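Local coordinates for protein endoglucanase (PDB 2C26) that probably hydrolyses cellulose as part of a larger cellulase, of which this C-terminal piece carries a PKD domain and a beta-sandwich module, at residues 140-145 / 241-246; 176-181 / 233-238. All blocks are in the same frame, centred on the assembly; numbering follows the deposited sequence.

Contacts 1 and 2 lie in the two five-stranded antiparallel sheets of the same beta-sandwich, with centres about 9 Å apart, and each involves one of two consecutive strands, 229-238 and 241-251. They meet in the core: Trp140 CH2 is 3.5 Å from Val235 CG2, and Ser144 OG is 3.5 Å from Pro177 CG. Both are part buried, with mainly apolar groups inside, though Ser144 and Thr237 are buried too. Contact 1 is a regular ladder whose outer face carries threonines and a glutamate; contact 2 is broken by a bulge, has fewer backbone bonds and places apolar Ile238 at the surface. Its cross-strand apolar contacts are all aliphatic, whereas those of contact 1 include the Phe243 and Trp140 rings.

Contact 1 (140-145 / 241-246); sequences WTVTSE and GEFTIY
Gly241 O is gripped twice by Ser144, through the backbone N at 2.8 Å and, less closely, through OG at 3.3 Å. The hydroxyl comes to the carbonyl from above its plane, whereas the N-H lies nearly along the C=O axis. Ser144 OG almost eclipses its own backbone N (chi1 -2°), an unusual torsion that puts it both near this oxygen and at the edge of the Phe243 ring, 3.4 Å from CE1. From here the antiparallel ladder runs on through two more reciprocal backbone pairs, Val142 with Phe243 and Trp140 with Ile245. Val142 N to Phe243 O, 2.8 Å, is almost straight at 176°. Strands 137-145 and 241-251 are thus neighbours within one sheet of the sandwich, and strand 137-145 is bonded on its other side to 121-127, as in Thr141 with Val123. On the face turned to the opposite sheet, the Phe243 ring lies beside Val142. With CG set between the backbone N and the carbonyl carbon (chi1 59°), the ring bends toward strand 140-145, and Val142 CB sits over its face, 3.8 Å from the ring centroid, in a CH-pi contact. Farther along, Trp140 and Ile245 point the same way, and Trp140 CE3 rests 3.9 Å from Ile245 CG2. The other face of the ladder is polar. Thr141 OG1 and Thr244 OG1 share a hydrogen bond of 3.1 Å, while the extended Glu242 chain brings OE2 within 3.5 Å of the Thr141 methyl CG2.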
ATOM      1  N   TRP A 140     -10.103  -1.264 -22.169  1.00 41.92           N
ATOM      2  CA  TRP A 140      -9.020  -1.947 -22.871  1.00 41.68           C
ATOM      3  C   TRP A 140      -9.435  -3.381 -23.216  1.00 41.45           C
ATOM      4  O   TRP A 140      -9.535  -4.242 -22.338  1.00 41.30           O
ATOM      5  CB  TRP A 140      -7.743  -1.907 -22.005  1.00 41.16           C
ATOM      6  CG  TRP A 140      -6.530  -2.649 -22.552  1.00 42.15           C
ATOM      7  CD1 TRP A 140      -6.170  -2.806 -23.873  1.00 41.94           C
ATOM      8  CD2 TRP A 140      -5.511  -3.303 -21.782  1.00 41.47           C
ATOM      9  NE1 TRP A 140      -4.995  -3.518 -23.962  1.00 41.40           N
ATOM     10  CE2 TRP A 140      -4.571  -3.836 -22.695  1.00 42.46           C
ATOM     11  CE3 TRP A 140      -5.302  -3.491 -20.406  1.00 42.02           C
ATOM     12  CZ2 TRP A 140      -3.447  -4.554 -22.278  1.00 40.95           C
ATOM     13  CZ3 TRP A 140      -4.172  -4.192 -19.990  1.00 42.04           C
ATOM     14  CH2 TRP A 140      -3.263  -4.720 -20.931  1.00 42.33           C
ATOM     15  N   THR A 141      -9.688  -3.629 -24.496  1.00 41.49           N
ATOM     16  CA  THR A 141     -10.176  -4.934 -24.929  1.00 42.06           C
ATOM     17  C   THR A 141      -9.065  -5.733 -25.594  1.00 42.23           C
ATOM     18  O   THR A 141      -8.421  -5.252 -26.518  1.00 41.93           O
ATOM     19  CB  THR A 141     -11.399  -4.816 -25.871  1.00 41.72           C
ATOM     20  OG1 THR A 141     -12.422  -4.050 -25.221  1.00 42.19           O
ATOM     21  CG2 THR A 141     -11.958  -6.200 -26.205  1.00 42.03           C
ATOM     22  N   VAL A 142      -8.858  -6.953 -25.107  1.00 43.04           N
ATOM     23  CA  VAL A 142      -7.786  -7.810 -25.597  1.00 44.05           C
ATOM     24  C   VAL A 142      -8.344  -9.112 -26.181  1.00 44.59           C
ATOM     25  O   VAL A 142      -9.100  -9.831 -25.526  1.00 44.43           O
ATOM     26  CB  VAL A 142      -6.718  -8.117 -24.492  1.00 44.13           C
ATOM     27  CG1 VAL A 142      -5.613  -9.038 -25.039  1.00 43.97           C
ATOM     28  CG2 VAL A 142      -6.110  -6.828 -23.935  1.00 43.68           C
ATOM     29  N   THR A 143      -7.964  -9.387 -27.426  1.00 45.28           N
ATOM     30  CA  THR A 143      -8.198 -10.680 -28.067  1.00 45.75           C
ATOM     31  C   THR A 143      -6.899 -11.503 -28.071  1.00 46.30           C
ATOM     32  O   THR A 143      -5.940 -11.139 -28.750  1.00 45.83           O
ATOM     33  CB  THR A 143      -8.680 -10.479 -29.515  1.00 45.71           C
ATOM     34  OG1 THR A 143      -9.798  -9.581 -29.528  1.00 46.28           O
ATOM     35  CG2 THR A 143      -9.091 -11.804 -30.148  1.00 46.26           C
ATOM     36  N   SER A 144      -6.872 -12.603 -27.315  1.00 47.07           N
ATOM     37  CA  SER A 144      -5.704 -13.495 -27.300  1.00 48.07           C
ATOM     38  C   SER A 144      -5.872 -14.618 -28.302  1.00 48.33           C
ATOM     39  O   SER A 144      -6.995 -15.053 -28.587  1.00 48.38           O
ATOM     40  CB  SER A 144      -5.469 -14.115 -25.919  1.00 48.05           C
ATOM     41  OG  SER A 144      -6.414 -13.646 -24.976  1.00 49.92           O
ATOM     42  N   GLU A 145      -4.739 -15.098 -28.807  1.00 48.71           N
ATOM     43  CA  GLU A 145      -4.706 -16.205 -29.744  1.00 49.24           C
ATOM     44  C   GLU A 145      -4.057 -17.441 -29.121  1.00 49.29           C
ATOM     45  O   GLU A 145      -3.935 -18.475 -29.771  1.00 49.53           O
ATOM     46  CB  GLU A 145      -3.988 -15.786 -31.033  1.00 49.23           C
ATOM     47  CG  GLU A 145      -4.729 -14.710 -31.844  1.00 51.13           C
ATOM     48  CD  GLU A 145      -6.094 -15.178 -32.378  1.00 53.76           C
ATOM     49  OE1 GLU A 145      -6.161 -16.218 -33.086  1.00 54.04           O
ATOM     50  OE2 GLU A 145      -7.103 -14.487 -32.104  1.00 55.39           O
ATOM     51  N   GLY A 241      -9.272 -16.101 -26.448  1.00 51.12           N
ATOM     52  CA  GLY A 241     -10.404 -15.428 -25.814  1.00 50.69           C
ATOM     53  C   GLY A 241     -10.398 -13.920 -25.944  1.00 50.38           C
ATOM     54  O   GLY A 241      -9.389 -13.317 -26.296  1.00 50.54           O
ATOM     55  N   GLU A 242     -11.541 -13.311 -25.660  1.00 49.94           N
ATOM     56  CA  GLU A 242     -11.665 -11.861 -25.661  1.00 49.69           C
ATOM     57  C   GLU A 242     -12.105 -11.399 -24.272  1.00 48.90           C
ATOM     58  O   GLU A 242     -13.085 -11.904 -23.714  1.00 48.88           O
ATOM     59  CB  GLU A 242     -12.639 -11.388 -26.752  1.00 49.60           C
ATOM     60  CG  GLU A 242     -12.735  -9.862 -26.897  1.00 50.13           C
ATOM     61  CD  GLU A 242     -13.636  -9.414 -28.046  1.00 50.95           C
ATOM     62  OE1 GLU A 242     -14.635 -10.102 -28.345  1.00 53.76           O
ATOM     63  OE2 GLU A 242     -13.352  -8.358 -28.652  1.00 53.27           O
ATOM     64  N   PHE A 243     -11.355 -10.452 -23.714  1.00 48.10           N
ATOM     65  CA  PHE A 243     -11.625  -9.919 -22.383  1.00 47.25           C
ATOM     66  C   PHE A 243     -11.414  -8.412 -22.348  1.00 46.64           C
ATOM     67  O   PHE A 243     -10.646  -7.868 -23.148  1.00 46.85           O
ATOM     68  CB  PHE A 243     -10.784 -10.635 -21.308  1.00 47.31           C
ATOM     69  CG  PHE A 243      -9.288 -10.536 -21.511  1.00 47.41           C
ATOM     70  CD1 PHE A 243      -8.631 -11.375 -22.414  1.00 47.05           C
ATOM     71  CD2 PHE A 243      -8.535  -9.627 -20.773  1.00 47.38           C
ATOM     72  CE1 PHE A 243      -7.244 -11.293 -22.594  1.00 47.90           C
ATOM     73  CE2 PHE A 243      -7.142  -9.533 -20.943  1.00 47.82           C
ATOM     74  CZ  PHE A 243      -6.498 -10.366 -21.854  1.00 47.61           C
ATOM     75  N   THR A 244     -12.100  -7.747 -21.423  1.00 45.52           N
ATOM     76  CA  THR A 244     -12.012  -6.301 -21.283  1.00 45.00           C
ATOM     77  C   THR A 244     -11.550  -5.910 -19.886  1.00 44.72           C
ATOM     78  O   THR A 244     -12.133  -6.325 -18.881  1.00 44.56           O
ATOM     79  CB  THR A 244     -13.352  -5.603 -21.629  1.00 44.98           C
ATOM     80  OG1 THR A 244     -13.678  -5.855 -23.001  1.00 45.16           O
ATOM     81  CG2 THR A 244     -13.269  -4.092 -21.401  1.00 44.37           C
ATOM     82  N   ILE A 245     -10.486  -5.112 -19.844  1.00 44.28           N
ATOM     83  CA  ILE A 245      -9.947  -4.564 -18.611  1.00 43.77           C
ATOM     84  C   ILE A 245     -10.220  -3.062 -18.601  1.00 43.77           C
ATOM     85  O   ILE A 245     -10.106  -2.396 -19.632  1.00 43.99           O
ATOM     86  CB  ILE A 245      -8.416  -4.859 -18.496  1.00 44.03           C
ATOM     87  CG1 ILE A 245      -8.185  -6.339 -18.167  1.00 43.17           C
ATOM     88  CG2 ILE A 245      -7.750  -3.956 -17.452  1.00 43.55           C
ATOM     89  CD1 ILE A 245      -6.859  -6.866 -18.623  1.00 43.82           C
ATOM     90  N   TYR A 246     -10.608  -2.540 -17.444  1.00 43.66           N
ATOM     91  CA  TYR A 246     -10.807  -1.109 -17.274  1.00 43.48           C
ATOM     92  C   TYR A 246      -9.687  -0.529 -16.408  1.00 43.33           C
ATOM     93  O   TYR A 246      -9.303  -1.108 -15.392  1.00 43.27           O
ATOM     94  CB  TYR A 246     -12.175  -0.812 -16.659  1.00 43.98           C
ATOM     95  CG  TYR A 246     -13.342  -1.170 -17.549  1.00 44.11           C
ATOM     96  CD1 TYR A 246     -13.851  -2.466 -17.571  1.00 44.39           C
ATOM     97  CD2 TYR A 246     -13.944  -0.210 -18.366  1.00 44.14           C
ATOM     98  CE1 TYR A 246     -14.921  -2.800 -18.386  1.00 43.18           C
ATOM     99  CE2 TYR A 246     -15.011  -0.536 -19.177  1.00 44.13           C
ATOM    100  CZ  TYR A 246     -15.491  -1.834 -19.180  1.00 43.99           C
ATOM    101  OH  TYR A 246     -16.549  -2.169 -19.986  1.00 44.68           O
TER

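Contact 2 (176-181 / 233-238); sequences APIAAI and IQVQTI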
ATOM      1  N   ALA A 176     -11.389 -14.958 -17.783  1.00 46.47           N
ATOM      2  CA  ALA A 176     -10.497 -14.453 -18.826  1.00 46.74           C
ATOM      3  C   ALA A 176      -9.299 -15.391 -19.021  1.00 46.89           C
ATOM      4  O   ALA A 176      -8.822 -15.986 -18.047  1.00 46.96           O
ATOM      5  CB  ALA A 176     -10.034 -13.045 -18.479  1.00 46.83           C
ATOM      6  N   PRO A 177      -8.810 -15.539 -20.275  1.00 46.90           N
ATOM      7  CA  PRO A 177      -7.667 -16.425 -20.531  1.00 46.79           C
ATOM      8  C   PRO A 177      -6.327 -15.826 -20.079  1.00 47.06           C
ATOM      9  O   PRO A 177      -5.350 -15.846 -20.840  1.00 47.12           O
ATOM     10  CB  PRO A 177      -7.697 -16.587 -22.050  1.00 46.71           C
ATOM     11  CG  PRO A 177      -8.275 -15.306 -22.540  1.00 46.52           C
ATOM     12  CD  PRO A 177      -9.296 -14.903 -21.517  1.00 46.74           C
ATOM     13  N   ILE A 178      -6.278 -15.317 -18.848  1.00 47.06           N
ATOM     14  CA  ILE A 178      -5.065 -14.683 -18.331  1.00 47.58           C
ATOM     15  C   ILE A 178      -4.354 -15.450 -17.206  1.00 46.96           C
ATOM     16  O   ILE A 178      -4.991 -16.147 -16.410  1.00 46.57           O
ATOM     17  CB  ILE A 178      -5.280 -13.183 -17.989  1.00 47.67           C
ATOM     18  CG1 ILE A 178      -6.586 -12.959 -17.245  1.00 48.15           C
ATOM     19  CG2 ILE A 178      -5.344 -12.386 -19.271  1.00 48.97           C
ATOM     20  CD1 ILE A 178      -7.018 -11.491 -17.184  1.00 48.36           C
ATOM     21  N   ALA A 179      -3.025 -15.329 -17.178  1.00 46.30           N
ATOM     22  CA  ALA A 179      -2.196 -15.992 -16.172  1.00 45.68           C
ATOM     23  C   ALA A 179      -1.739 -15.014 -15.097  1.00 45.43           C
ATOM     24  O   ALA A 179      -1.657 -15.360 -13.915  1.00 45.34           O
ATOM     25  CB  ALA A 179      -0.989 -16.649 -16.824  1.00 45.74           C
ATOM     26  N   ALA A 180      -1.435 -13.794 -15.527  1.00 45.06           N
ATOM     27  CA  ALA A 180      -0.878 -12.764 -14.661  1.00 44.66           C
ATOM     28  C   ALA A 180      -1.133 -11.382 -15.239  1.00 44.53           C
ATOM     29  O   ALA A 180      -1.388 -11.223 -16.431  1.00 44.36           O
ATOM     30  CB  ALA A 180       0.621 -12.981 -14.467  1.00 44.42           C
ATOM     31  N   ILE A 181      -1.063 -10.384 -14.371  1.00 44.65           N
ATOM     32  CA  ILE A 181      -1.194  -8.995 -14.765  1.00 44.69           C
ATOM     33  C   ILE A 181      -0.174  -8.202 -13.940  1.00 44.33           C
ATOM     34  O   ILE A 181       0.150  -8.585 -12.809  1.00 43.99           O
ATOM     35  CB  ILE A 181      -2.656  -8.477 -14.589  1.00 44.65           C
ATOM     36  CG1 ILE A 181      -2.845  -7.120 -15.272  1.00 45.12           C
ATOM     37  CG2 ILE A 181      -3.071  -8.424 -13.113  1.00 45.11           C
ATOM     38  CD1 ILE A 181      -4.309  -6.708 -15.443  1.00 45.38           C
ATOM     39  N   ILE A 233       0.548  -1.284 -18.355  1.00 40.70           N
ATOM     40  CA  ILE A 233       0.040  -2.510 -17.742  1.00 41.10           C
ATOM     41  C   ILE A 233       0.223  -3.648 -18.735  1.00 41.54           C
ATOM     42  O   ILE A 233      -0.178  -3.534 -19.895  1.00 41.93           O
ATOM     43  CB  ILE A 233      -1.466  -2.379 -17.320  1.00 41.21           C
ATOM     44  CG1 ILE A 233      -1.624  -1.273 -16.267  1.00 41.83           C
ATOM     45  CG2 ILE A 233      -1.998  -3.705 -16.746  1.00 40.88           C
ATOM     46  CD1 ILE A 233      -2.970  -0.621 -16.252  1.00 42.56           C
ATOM     47  N   GLN A 234       0.855  -4.727 -18.282  1.00 41.90           N
ATOM     48  CA  GLN A 234       1.063  -5.911 -19.108  1.00 42.68           C
ATOM     49  C   GLN A 234       0.214  -7.086 -18.620  1.00 43.28           C
ATOM     50  O   GLN A 234       0.201  -7.404 -17.428  1.00 42.95           O
ATOM     51  CB  GLN A 234       2.551  -6.293 -19.134  1.00 42.14           C
ATOM     52  CG  GLN A 234       2.865  -7.561 -19.902  1.00 42.22           C
ATOM     53  CD  GLN A 234       4.338  -7.919 -19.846  1.00 43.70           C
ATOM     54  OE1 GLN A 234       4.827  -8.408 -18.831  1.00 45.42           O
ATOM     55  NE2 GLN A 234       5.057  -7.659 -20.937  1.00 43.31           N
ATOM     56  N   VAL A 235      -0.496  -7.721 -19.551  1.00 44.05           N
ATOM     57  CA  VAL A 235      -1.245  -8.942 -19.259  1.00 44.55           C
ATOM     58  C   VAL A 235      -0.596 -10.143 -19.944  1.00 44.99           C
ATOM     59  O   VAL A 235      -0.280 -10.091 -21.139  1.00 44.72           O
ATOM     60  CB  VAL A 235      -2.718  -8.802 -19.694  1.00 44.84           C
ATOM     61  CG1 VAL A 235      -3.508 -10.026 -19.323  1.00 44.41           C
ATOM     62  CG2 VAL A 235      -3.333  -7.602 -19.016  1.00 45.42           C
ATOM     63  N   GLN A 236      -0.380 -11.215 -19.186  1.00 45.72           N
ATOM     64  CA  GLN A 236       0.066 -12.478 -19.775  1.00 46.95           C
ATOM     65  C   GLN A 236      -1.150 -13.356 -20.058  1.00 47.25           C
ATOM     66  O   GLN A 236      -1.925 -13.672 -19.150  1.00 47.14           O
ATOM     67  CB  GLN A 236       1.041 -13.227 -18.864  1.00 47.03           C
ATOM     68  CG  GLN A 236       1.566 -14.518 -19.497  1.00 49.93           C
ATOM     69  CD  GLN A 236       2.132 -15.526 -18.494  1.00 53.91           C
ATOM     70  OE1 GLN A 236       2.606 -15.159 -17.411  1.00 56.40           O
ATOM     71  NE2 GLN A 236       2.105 -16.807 -18.867  1.00 53.93           N
ATOM     72  N   THR A 237      -1.304 -13.751 -21.317  1.00 47.78           N
ATOM     73  CA  THR A 237      -2.415 -14.607 -21.720  1.00 48.48           C
ATOM     74  C   THR A 237      -1.962 -16.066 -21.861  1.00 49.20           C
ATOM     75  O   THR A 237      -0.782 -16.336 -22.114  1.00 49.28           O
ATOM     76  CB  THR A 237      -3.096 -14.097 -23.018  1.00 48.27           C
ATOM     77  OG1 THR A 237      -2.196 -14.203 -24.123  1.00 47.25           O
ATOM     78  CG2 THR A 237      -3.540 -12.647 -22.861  1.00 48.18           C
ATOM     79  N   ILE A 238      -2.904 -16.995 -21.688  1.00 50.10           N
ATOM     80  CA  ILE A 238      -2.612 -18.443 -21.704  1.00 50.94           C
ATOM     81  C   ILE A 238      -3.509 -19.282 -22.630  1.00 51.33           C
ATOM     82  O   ILE A 238      -3.246 -20.473 -22.848  1.00 51.70           O
ATOM     83  CB  ILE A 238      -2.653 -19.065 -20.284  1.00 50.93           C
ATOM     84  CG1 ILE A 238      -3.844 -18.519 -19.491  1.00 51.28           C
ATOM     85  CG2 ILE A 238      -1.348 -18.802 -19.565  1.00 50.99           C
ATOM     86  CD1 ILE A 238      -4.550 -19.546 -18.651  1.00 51.86           C
TER
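Ala179 N gives an almost straight hydrogen bond to Gln236 O, 2.8 Å long with an angle of 175° at the hydrogen. On one side of it Ile238 N donates to Pro177 O at 2.8 Å, and on the other Gln236 N donates to Ala180 O at 2.9 Å. Between Ile178 and Ala180 the register slips by one residue: this is a beta bulge, and the chain turns a corner at Ala179. The displaced residue turns its methyl toward strand 233-238, where Ala179 CB meets Ile238 CG2 at 3.5 Å. The flat end of Gln236 also comes up to this methyl; its chain is extended beyond CG, and NE2 lies 3.7 Å from Ala179 CB in a van der Waals contact. Past the bulge, Ile181 touches two residues on the same side, Val235 and Ile233. Its CG1, anti to the backbone N (chi1 -168°), is 3.8 Å from both Val235 CG2 and Ile233 CG2. Behind this first shell, Ile181 leans on Ile170 and Ile172 of the facing sheet, which places it in the core of the sandwich. Pro177 centres an inverse gamma turn just before the bulge, closed by a weak Ile178 N to Ala176 O bond. Strand 194-203 borders the far side through Lys202, bonded to Ile181, and Ala179 bonds to Tyr204 just after it. Thr237 OG1 is held by Gly146 O. The three crossing main-chain bonds, indifferent to side-chain identity, set the bulged register, and within it Ile181 packs into the core while Ala179 meets Ile238 at the surface.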